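Local coordinates for DNA repair and telomere maintenance protein nbs1 (Schizosaccharomyces pombe, PDB 3HUF), which serves in the MRN complex that repairs DNA double-strand breaks and maintains telomeres, its FHA and BRCT domains binding phosphorylated partner proteins such as Ctp1, at residues 156-170 with 212-224. Numbering follows the deposited sequence.
Sequences QAGSSITVGTMYAFL and NDQFPSSPEDCIN
The Phe169 ring is filled in on both faces by the segment 212-224: Phe215 CD2 lies 3.4 Å above one face, toward the rim, while Pro219 CG sits over the centre of the other in a CH-pi contact, 4.3 Å from the centroid. The two phenyl planes are inclined at 56°, and the Phe215 ring is itself covered on one face by Ile161 CD1, with Phe169 CG lying in its plane at the edge. Because Phe169 CG stands anti to the backbone N (chi1 -171°), the ring swings off helix 163-170 into the slot between Phe215 and Pro219. One turn earlier, Thr165 brings its CG2 methyl to within 3.7 Å of Phe215 CZ.

Beyond this apolar centre the amides of Gln156 and Asn212 meet from opposite directions, joined by two hydrogen bonds, their planes moderately twisted against each other. Asn212 ND2 donates to Gln156 OE1 at 2.8 Å, almost straight (171°) and on a lone pair; Gln156 NE2 returns a bond to Asn212 OD1, tilted from its carbonyl plane. The latter oxygen also accepts from Gln214 N on its opposite face, forming an Asx turn. Replacing Asn212 with a leucine would probably leave the Gln156 amide without its mate and free the turn to shift. Gln214 is bent at chi2, and Ile161 N donates to its OE1 at 3.0 Å from above the carbonyl plane.

At the far end Leu170 CD2 packs on Cys222 CB at 3.5 Å. Phe205 and Ile209 of helix 198-209 also touch Phe169. Leu243 of helix 238-246 and Trp298 of helix 294-302 meet Leu170, consistent with the three-helix interface of tandem BRCT repeats, here with the segment 212-224 packed against helix 163-170 of BRCT 1.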
# COMPACT_ATOMS: atom_id res chain seq x y z
N GLN A 156 -0.42 -18.13 9.50
CA GLN A 156 0.70 -19.05 9.27
C GLN A 156 0.51 -20.29 10.11
O GLN A 156 1.26 -20.54 11.08
CB GLN A 156 2.03 -18.39 9.61
CG GLN A 156 3.22 -18.97 8.87
CD GLN A 156 4.54 -18.37 9.34
OE1 GLN A 156 4.73 -17.16 9.29
NE2 GLN A 156 5.46 -19.23 9.78
N ALA A 157 -0.49 -21.08 9.74
CA ALA A 157 -1.07 -22.07 10.65
C ALA A 157 -0.10 -23.22 10.99
O ALA A 157 -0.48 -24.38 10.94
CB ALA A 157 -2.37 -22.60 10.05
N GLY A 158 1.14 -22.88 11.34
CA GLY A 158 2.24 -23.85 11.47
C GLY A 158 2.66 -24.48 10.14
O GLY A 158 3.19 -25.59 10.11
N SER A 159 2.43 -23.77 9.04
CA SER A 159 2.72 -24.30 7.71
C SER A 159 3.55 -23.33 6.85
O SER A 159 3.80 -22.19 7.25
CB SER A 159 1.43 -24.68 6.97
OG SER A 159 0.62 -23.54 6.71
N SER A 160 3.95 -23.80 5.67
CA SER A 160 4.75 -23.02 4.74
C SER A 160 4.04 -21.74 4.31
O SER A 160 2.81 -21.73 4.17
CB SER A 160 5.05 -23.84 3.48
OG SER A 160 5.84 -24.97 3.78
N ILE A 161 4.81 -20.68 4.08
CA ILE A 161 4.25 -19.44 3.50
C ILE A 161 4.08 -19.59 1.98
O ILE A 161 4.75 -20.41 1.35
CB ILE A 161 5.09 -18.16 3.82
CG1 ILE A 161 6.52 -18.26 3.24
CG2 ILE A 161 5.06 -17.85 5.33
CD1 ILE A 161 7.29 -16.95 3.26
N THR A 162 3.18 -18.81 1.41
CA THR A 162 2.88 -18.88 -0.02
C THR A 162 3.88 -18.07 -0.84
O THR A 162 4.59 -17.22 -0.30
CB THR A 162 1.49 -18.31 -0.31
OG1 THR A 162 1.44 -16.94 0.10
CG2 THR A 162 0.40 -19.11 0.41
N VAL A 163 3.91 -18.34 -2.15
CA VAL A 163 4.72 -17.58 -3.11
C VAL A 163 4.39 -16.08 -3.09
O VAL A 163 5.28 -15.24 -3.26
CB VAL A 163 4.54 -18.10 -4.55
CG1 VAL A 163 5.59 -17.51 -5.47
CG2 VAL A 163 4.65 -19.60 -4.57
N GLY A 164 3.12 -15.75 -2.86
CA GLY A 164 2.70 -14.35 -2.77
C GLY A 164 3.41 -13.66 -1.62
O GLY A 164 3.84 -12.50 -1.73
N THR A 165 3.55 -14.39 -0.52
CA THR A 165 4.24 -13.87 0.66
C THR A 165 5.72 -13.69 0.39
O THR A 165 6.28 -12.65 0.71
CB THR A 165 4.03 -14.76 1.88
OG1 THR A 165 2.63 -14.96 2.07
CG2 THR A 165 4.62 -14.10 3.11
N MET A 166 6.34 -14.71 -0.21
CA MET A 166 7.76 -14.68 -0.53
C MET A 166 8.08 -13.49 -1.44
O MET A 166 9.08 -12.78 -1.22
CB MET A 166 8.16 -15.95 -1.26
CG MET A 166 7.95 -17.25 -0.51
SD MET A 166 8.09 -18.67 -1.63
CE MET A 166 7.59 -20.02 -0.54
N TYR A 167 7.23 -13.30 -2.44
CA TYR A 167 7.35 -12.22 -3.39
C TYR A 167 7.21 -10.85 -2.74
O TYR A 167 8.04 -9.97 -2.98
CB TYR A 167 6.33 -12.38 -4.52
CG TYR A 167 6.56 -11.41 -5.67
CD1 TYR A 167 7.84 -11.25 -6.23
CD2 TYR A 167 5.51 -10.67 -6.19
CE1 TYR A 167 8.06 -10.37 -7.27
CE2 TYR A 167 5.72 -9.79 -7.25
CZ TYR A 167 6.98 -9.65 -7.79
OH TYR A 167 7.16 -8.75 -8.81
N ALA A 168 6.19 -10.69 -1.88
CA ALA A 168 6.00 -9.45 -1.14
C ALA A 168 7.22 -9.12 -0.28
O ALA A 168 7.69 -7.98 -0.27
CB ALA A 168 4.77 -9.52 -0.28
N PHE A 169 7.73 -10.12 0.43
CA PHE A 169 8.94 -9.95 1.24
C PHE A 169 10.11 -9.41 0.42
O PHE A 169 10.81 -8.48 0.84
CB PHE A 169 9.32 -11.30 1.85
CG PHE A 169 10.41 -11.21 2.86
CD1 PHE A 169 10.16 -10.69 4.12
CD2 PHE A 169 11.70 -11.65 2.55
CE1 PHE A 169 11.16 -10.62 5.06
CE2 PHE A 169 12.70 -11.58 3.49
CZ PHE A 169 12.44 -11.06 4.75
N LEU A 170 10.33 -10.02 -0.74
CA LEU A 170 11.46 -9.68 -1.59
C LEU A 170 11.37 -8.30 -2.24
O LEU A 170 12.39 -7.62 -2.34
CB LEU A 170 11.67 -10.76 -2.66
CG LEU A 170 12.34 -12.02 -2.12
CD1 LEU A 170 12.18 -13.14 -3.10
CD2 LEU A 170 13.81 -11.75 -1.87
N ASN A 212 10.83 -16.80 13.15
CA ASN A 212 9.99 -17.40 12.11
C ASN A 212 10.85 -18.11 11.07
O ASN A 212 11.57 -17.45 10.32
CB ASN A 212 9.13 -16.30 11.48
CG ASN A 212 7.93 -16.85 10.73
OD1 ASN A 212 7.98 -17.94 10.15
ND2 ASN A 212 6.83 -16.10 10.72
N ASP A 213 10.78 -19.44 11.02
CA ASP A 213 11.59 -20.23 10.08
C ASP A 213 11.12 -20.19 8.61
O ASP A 213 11.58 -20.98 7.78
CB ASP A 213 11.78 -21.68 10.57
CG ASP A 213 10.54 -22.57 10.37
OD1 ASP A 213 9.44 -22.08 10.00
OD2 ASP A 213 10.67 -23.79 10.62
N GLN A 214 10.20 -19.30 8.31
CA GLN A 214 9.74 -19.13 6.95
C GLN A 214 10.35 -17.85 6.37
O GLN A 214 10.22 -17.58 5.17
CB GLN A 214 8.21 -19.08 6.90
CG GLN A 214 7.52 -20.40 7.30
CD GLN A 214 7.81 -21.53 6.31
OE1 GLN A 214 7.54 -21.40 5.11
NE2 GLN A 214 8.37 -22.63 6.81
N PHE A 215 11.02 -17.08 7.23
CA PHE A 215 11.66 -15.82 6.83
C PHE A 215 13.11 -15.79 7.28
O PHE A 215 13.44 -16.33 8.33
CB PHE A 215 10.95 -14.63 7.46
CG PHE A 215 9.57 -14.39 6.93
CD1 PHE A 215 8.46 -14.91 7.59
CD2 PHE A 215 9.38 -13.63 5.78
CE1 PHE A 215 7.19 -14.69 7.10
CE2 PHE A 215 8.13 -13.40 5.27
CZ PHE A 215 7.02 -13.91 5.92
N PRO A 216 13.98 -15.14 6.49
CA PRO A 216 15.29 -14.79 7.03
C PRO A 216 15.20 -13.43 7.73
O PRO A 216 14.09 -12.92 7.92
CB PRO A 216 16.18 -14.72 5.79
CG PRO A 216 15.26 -14.31 4.69
CD PRO A 216 13.85 -14.72 5.08
N SER A 217 16.34 -12.85 8.11
CA SER A 217 16.35 -11.57 8.84
C SER A 217 15.77 -10.38 8.07
O SER A 217 15.04 -9.55 8.63
CB SER A 217 17.78 -11.26 9.31
OG SER A 217 18.17 -12.09 10.40
N SER A 218 16.06 -10.31 6.77
CA SER A 218 15.75 -9.14 5.98
C SER A 218 15.56 -9.51 4.51
O SER A 218 16.06 -10.55 4.07
CB SER A 218 16.89 -8.12 6.10
OG SER A 218 18.03 -8.57 5.40
N PRO A 219 14.85 -8.67 3.74
CA PRO A 219 14.88 -8.80 2.29
C PRO A 219 16.30 -8.75 1.72
O PRO A 219 16.62 -9.50 0.79
CB PRO A 219 14.06 -7.60 1.81
CG PRO A 219 13.14 -7.32 2.94
CD PRO A 219 13.94 -7.59 4.17
N GLU A 220 17.14 -7.90 2.31
CA GLU A 220 18.50 -7.63 1.83
C GLU A 220 19.41 -8.85 1.74
O GLU A 220 20.23 -8.94 0.81
CB GLU A 220 19.15 -6.54 2.67
N ASP A 221 19.29 -9.79 2.67
CA ASP A 221 20.12 -10.99 2.60
C ASP A 221 19.62 -12.02 1.58
O ASP A 221 20.39 -12.85 1.07
CB ASP A 221 20.43 -11.61 3.99
CG ASP A 221 19.25 -11.57 4.94
OD1 ASP A 221 18.17 -12.06 4.57
OD2 ASP A 221 19.42 -11.06 6.08
N CYS A 222 18.33 -11.95 1.26
CA CYS A 222 17.71 -12.82 0.25
C CYS A 222 18.01 -12.37 -1.16
O CYS A 222 18.23 -13.19 -2.06
CB CYS A 222 16.20 -12.86 0.45
SG CYS A 222 15.60 -14.35 1.24
N ILE A 223 18.02 -11.05 -1.35
CA ILE A 223 18.20 -10.42 -2.66
C ILE A 223 19.60 -10.68 -3.22
O ILE A 223 20.60 -10.45 -2.54
CB ILE A 223 17.85 -8.91 -2.59
CG1 ILE A 223 16.33 -8.73 -2.65
CG2 ILE A 223 18.50 -8.12 -3.74
CD1 ILE A 223 15.82 -7.50 -1.92
N ASN A 224 19.63 -11.20 -4.45
CA ASN A 224 20.86 -11.63 -5.15
C ASN A 224 21.67 -12.76 -4.50
O ASN A 224 22.89 -12.84 -4.70
CB ASN A 224 21.76 -10.44 -5.50
CG ASN A 224 21.49 -9.90 -6.89
OD1 ASN A 224 20.42 -9.35 -7.16
ND2 ASN A 224 22.46 -10.06 -7.78